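Local coordinates for H127A/Y244A mutant of alginate lyase AlyC3 in complex with dimannuronate (Psychromonas sp., PDB 7C8F), which cleaves alginate in its native form, probably by beta-elimination as in other family 7 polysaccharide lyases, at residues B[3-14]-B[52-62]. Numbering follows the deposited sequence.
Sequences QFSNQDGALGEP and GIVNQYFYVDK
Ile53 meets the ring of Phe4 at the start of 52-62: its CG2 lies over one ring face, 4.2 Å from the centroid of the Phe4 ring, in a CH-pi contact. With CG1 beside the backbone N of Ile53 (chi1 -59°), CG2 stands anti to that N and meets the ring face, while CD1 packs beside the ring atom CE2. With Phe4 replaced by an alanine, Ile53 CG2 and CD1 are likely to lose the ring they pack on and a gap to open there. Ser5 N donates to Val54 O, whose position is less certain. The two methyls of Val54 divide their contacts, CG1 against Glu13 CG at 3.7 Å and CG2 toward Gly12 O and Leu11 CB. Asn55 uses both ends of its amide: ND2 donates in its own plane to Gln3 O (2.8 Å), nearly head-on to the carbonyl, while OD1 accepts from Tyr57 N in an Asx turn. Pro14 CG sits off-centre against the Phe58 ring, 3.6 Å from Phe58 CE2. Leu11 CD2 lies over one face of the Tyr59 ring, offset toward its rim, in a CH-pi contact 4.0 Å from the centroid. Gly12 and Val60 form a single antiparallel hydrogen-bonded pair, with Val60 N to Gly12 O almost straight at 178°. Beyond it the extended Lys62 carries NZ to Gly9 O, 2.8 Å away in the carbonyl plane, and a water joins Lys62 N to Ala10 O. The N-terminal loop thus packs on 52-56 and, through one bridge, on strand 58-60, at the edge of the concanavalin-like beta-jelly roll of PL7 lyases. Strand 67-72 pairs with 58-60, Leu29 of strand 27-31 touches Ile53 and Phe58, and helix 18-25 packs on Pro14 and Val60 through Leu24 and Phe20.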
loop_
_atom_site.group_PDB
_atom_site.type_symbol
_atom_site.label_atom_id
_atom_site.label_comp_id
_atom_site.label_asym_id
_atom_site.label_seq_id
_atom_site.Cartn_x
_atom_site.Cartn_y
_atom_site.Cartn_z
ATOM N N GLN B 3 26.217 18.410 -20.366
ATOM C CA GLN B 3 26.337 18.958 -21.716
ATOM C C GLN B 3 26.036 17.996 -22.848
ATOM O O GLN B 3 26.069 16.819 -22.661
ATOM C CB GLN B 3 27.755 19.511 -21.929
ATOM C CG GLN B 3 28.883 18.635 -21.426
ATOM C CD GLN B 3 29.141 17.377 -22.240
ATOM O OE1 GLN B 3 29.080 17.386 -23.466
ATOM N NE2 GLN B 3 29.435 16.272 -21.540
ATOM N N PHE B 4 25.749 18.535 -24.024
ATOM C CA PHE B 4 25.457 17.748 -25.193
ATOM C C PHE B 4 26.387 18.172 -26.313
ATOM O O PHE B 4 26.680 19.336 -26.448
ATOM C CB PHE B 4 23.960 17.818 -25.576
ATOM C CG PHE B 4 23.053 17.330 -24.492
ATOM C CD1 PHE B 4 23.368 16.227 -23.759
ATOM C CD2 PHE B 4 21.922 17.996 -24.170
ATOM C CE1 PHE B 4 22.575 15.783 -22.742
ATOM C CE2 PHE B 4 21.120 17.554 -23.131
ATOM C CZ PHE B 4 21.451 16.446 -22.425
ATOM N N SER B 5 26.909 17.205 -27.053
ATOM C CA SER B 5 27.814 17.426 -28.175
ATOM C C SER B 5 28.014 16.108 -28.872
ATOM O O SER B 5 28.275 15.139 -28.205
ATOM C CB SER B 5 29.203 17.845 -27.715
ATOM O OG SER B 5 30.043 17.962 -28.823
ATOM N N ASN B 6 27.925 16.067 -30.198
ATOM C CA ASN B 6 28.197 14.838 -30.932
ATOM C C ASN B 6 29.651 14.686 -31.366
ATOM O O ASN B 6 29.918 13.880 -32.190
ATOM C CB ASN B 6 27.305 14.609 -32.132
ATOM C CG ASN B 6 27.418 15.702 -33.170
ATOM O OD1 ASN B 6 28.441 16.374 -33.289
ATOM N ND2 ASN B 6 26.347 15.871 -33.939
ATOM N N GLN B 7 30.524 15.449 -30.725
ATOM C CA GLN B 7 31.958 15.446 -30.977
ATOM C C GLN B 7 32.269 15.501 -32.446
ATOM O O GLN B 7 32.924 14.652 -33.019
ATOM C CB GLN B 7 32.631 14.301 -30.281
ATOM C CG GLN B 7 32.460 14.522 -28.806
ATOM C CD GLN B 7 32.916 13.387 -27.941
ATOM O OE1 GLN B 7 33.365 12.368 -28.435
ATOM N NE2 GLN B 7 32.773 13.553 -26.635
ATOM N N ASP B 8 31.707 16.541 -33.023
ATOM C CA ASP B 8 31.825 16.847 -34.416
ATOM C C ASP B 8 31.452 15.700 -35.321
ATOM O O ASP B 8 32.126 15.436 -36.300
ATOM C CB ASP B 8 33.200 17.403 -34.735
ATOM C CG ASP B 8 33.141 18.380 -35.855
ATOM O OD1 ASP B 8 32.143 18.308 -36.586
ATOM O OD2 ASP B 8 34.057 19.214 -36.016
ATOM N N GLY B 9 30.342 15.060 -35.012
ATOM C CA GLY B 9 29.883 13.981 -35.827
ATOM C C GLY B 9 30.424 12.637 -35.448
ATOM O O GLY B 9 30.044 11.659 -36.040
ATOM N N ALA B 10 31.299 12.577 -34.474
ATOM C CA ALA B 10 31.806 11.253 -34.126
ATOM C C ALA B 10 30.726 10.397 -33.475
ATOM O O ALA B 10 30.668 9.184 -33.705
ATOM C CB ALA B 10 33.028 11.370 -33.215
ATOM N N LEU B 11 29.856 11.007 -32.674
ATOM C CA LEU B 11 28.875 10.279 -31.876
ATOM C C LEU B 11 27.517 10.337 -32.558
ATOM O O LEU B 11 27.080 11.411 -32.986
ATOM C CB LEU B 11 28.775 10.901 -30.482
ATOM C CG LEU B 11 30.078 10.994 -29.681
ATOM C CD1 LEU B 11 29.827 11.585 -28.301
ATOM C CD2 LEU B 11 30.765 9.629 -29.576
ATOM N N GLY B 12 26.856 9.190 -32.664
ATOM C CA GLY B 12 25.502 9.177 -33.191
ATOM C C GLY B 12 24.512 9.712 -32.166
ATOM O O GLY B 12 24.653 9.494 -30.961
ATOM N N GLU B 13 23.503 10.437 -32.656
ATOM C CA GLU B 13 22.451 10.945 -31.783
ATOM C C GLU B 13 21.363 9.892 -31.660
ATOM O O GLU B 13 20.828 9.450 -32.687
ATOM C CB GLU B 13 21.865 12.231 -32.347
ATOM C CG GLU B 13 22.877 13.370 -32.409
ATOM C CD GLU B 13 22.285 14.669 -32.925
ATOM O OE1 GLU B 13 21.042 14.777 -32.992
ATOM O OE2 GLU B 13 23.068 15.583 -33.264
ATOM N N PRO B 14 21.025 9.438 -30.439
ATOM C CA PRO B 14 20.051 8.340 -30.298
ATOM C C PRO B 14 18.733 8.559 -31.025
ATOM O O PRO B 14 18.178 7.611 -31.591
ATOM C CB PRO B 14 19.892 8.222 -28.772
ATOM C CG PRO B 14 21.260 8.612 -28.249
ATOM C CD PRO B 14 21.715 9.744 -29.168
ATOM N N GLY B 52 18.519 16.140 -30.586
ATOM C CA GLY B 52 19.680 16.877 -30.128
ATOM C C GLY B 52 20.337 16.377 -28.855
ATOM O O GLY B 52 21.385 16.913 -28.470
ATOM N N ILE B 53 19.772 15.377 -28.184
ATOM C CA ILE B 53 20.288 14.912 -26.900
ATOM C C ILE B 53 21.368 13.869 -27.165
ATOM O O ILE B 53 21.062 12.747 -27.577
ATOM C CB ILE B 53 19.168 14.334 -26.027
ATOM C CG1 ILE B 53 18.088 15.392 -25.780
ATOM C CG2 ILE B 53 19.733 13.799 -24.713
ATOM C CD1 ILE B 53 18.577 16.606 -25.033
ATOM N N VAL B 54 22.623 14.235 -26.917
ATOM C CA VAL B 54 23.766 13.349 -27.151
ATOM C C VAL B 54 24.948 13.893 -26.363
ATOM O O VAL B 54 25.106 15.107 -26.224
ATOM C CB VAL B 54 24.089 13.242 -28.662
ATOM C CG1 VAL B 54 24.409 14.626 -29.242
ATOM C CG2 VAL B 54 25.256 12.281 -28.920
ATOM N N ASN B 55 25.771 12.992 -25.835
ATOM C CA ASN B 55 27.043 13.408 -25.251
ATOM C C ASN B 55 27.934 12.184 -25.073
ATOM O O ASN B 55 27.599 11.079 -25.509
ATOM C CB ASN B 55 26.890 14.232 -23.973
ATOM C CG ASN B 55 26.314 13.439 -22.822
ATOM O OD1 ASN B 55 26.400 12.215 -22.783
ATOM N ND2 ASN B 55 25.738 14.143 -21.863
ATOM N N GLN B 56 29.104 12.413 -24.464
ATOM C CA GLN B 56 30.108 11.368 -24.302
ATOM C C GLN B 56 29.597 10.189 -23.489
ATOM O O GLN B 56 30.142 9.091 -23.615
ATOM C CB GLN B 56 31.347 11.942 -23.611
ATOM C CG GLN B 56 31.020 12.780 -22.381
ATOM C CD GLN B 56 32.253 13.318 -21.679
ATOM O OE1 GLN B 56 33.275 12.637 -21.575
ATOM N NE2 GLN B 56 32.163 14.551 -21.190
ATOM N N TYR B 57 28.574 10.392 -22.657
ATOM C CA TYR B 57 28.050 9.328 -21.807
ATOM C C TYR B 57 26.744 8.730 -22.324
ATOM O O TYR B 57 26.281 7.726 -21.771
ATOM C CB TYR B 57 27.814 9.842 -20.379
ATOM C CG TYR B 57 29.055 10.316 -19.650
ATOM C CD1 TYR B 57 30.037 9.422 -19.248
ATOM C CD2 TYR B 57 29.235 11.662 -19.355
ATOM C CE1 TYR B 57 31.168 9.856 -18.575
ATOM C CE2 TYR B 57 30.362 12.105 -18.684
ATOM C CZ TYR B 57 31.324 11.198 -18.295
ATOM O OH TYR B 57 32.446 11.636 -17.626
ATOM N N PHE B 58 26.150 9.307 -23.370
ATOM C CA PHE B 58 24.840 8.887 -23.872
ATOM C C PHE B 58 24.850 9.156 -25.375
ATOM O O PHE B 58 24.682 10.304 -25.805
ATOM C CB PHE B 58 23.708 9.649 -23.181
ATOM C CG PHE B 58 22.329 9.294 -23.695
ATOM C CD1 PHE B 58 21.758 8.061 -23.392
ATOM C CD2 PHE B 58 21.614 10.179 -24.486
ATOM C CE1 PHE B 58 20.498 7.727 -23.869
ATOM C CE2 PHE B 58 20.351 9.846 -24.960
ATOM C CZ PHE B 58 19.796 8.616 -24.651
ATOM N N TYR B 59 25.021 8.107 -26.165
ATOM C CA TYR B 59 25.151 8.275 -27.605
ATOM C C TYR B 59 24.892 6.939 -28.276
ATOM O O TYR B 59 24.792 5.896 -27.616
ATOM C CB TYR B 59 26.542 8.823 -27.972
ATOM C CG TYR B 59 27.694 7.892 -27.620
ATOM C CD1 TYR B 59 28.263 7.905 -26.352
ATOM C CD2 TYR B 59 28.210 7.012 -28.565
ATOM C CE1 TYR B 59 29.318 7.050 -26.030
ATOM C CE2 TYR B 59 29.262 6.164 -28.265
ATOM C CZ TYR B 59 29.809 6.188 -26.995
ATOM O OH TYR B 59 30.855 5.334 -26.697
ATOM N N VAL B 60 24.810 6.964 -29.601
ATOM C CA VAL B 60 24.770 5.748 -30.395
ATOM C C VAL B 60 26.108 5.609 -31.101
ATOM O O VAL B 60 26.596 6.564 -31.720
ATOM C CB VAL B 60 23.590 5.731 -31.381
ATOM C CG1 VAL B 60 23.777 4.630 -32.389
ATOM C CG2 VAL B 60 22.288 5.504 -30.624
ATOM N N ASP B 61 26.720 4.438 -30.963
ATOM C CA ASP B 61 27.954 4.150 -31.682
ATOM C C ASP B 61 27.633 3.988 -33.160
ATOM O O ASP B 61 26.847 3.116 -33.544
ATOM C CB ASP B 61 28.570 2.872 -31.124
ATOM C CG ASP B 61 29.898 2.536 -31.779
ATOM O OD1 ASP B 61 29.881 1.963 -32.883
ATOM O OD2 ASP B 61 30.946 2.855 -31.189
ATOM N N LYS B 62 28.240 4.831 -34.004
ATOM C CA LYS B 62 27.839 4.854 -35.406
ATOM C C LYS B 62 28.163 3.545 -36.116
ATOM O O LYS B 62 27.455 3.161 -37.054
ATOM C CB LYS B 62 28.465 6.048 -36.129
ATOM C CG LYS B 62 27.860 7.392 -35.754
ATOM C CD LYS B 62 28.311 8.482 -36.723
ATOM C CE LYS B 62 27.503 9.755 -36.558
ATOM N NZ LYS B 62 27.853 10.759 -37.609
HETATM O O HOH W 1 29.888 6.694 -32.828
HETATM O O HOH W 2 23.137 17.998 -30.832
#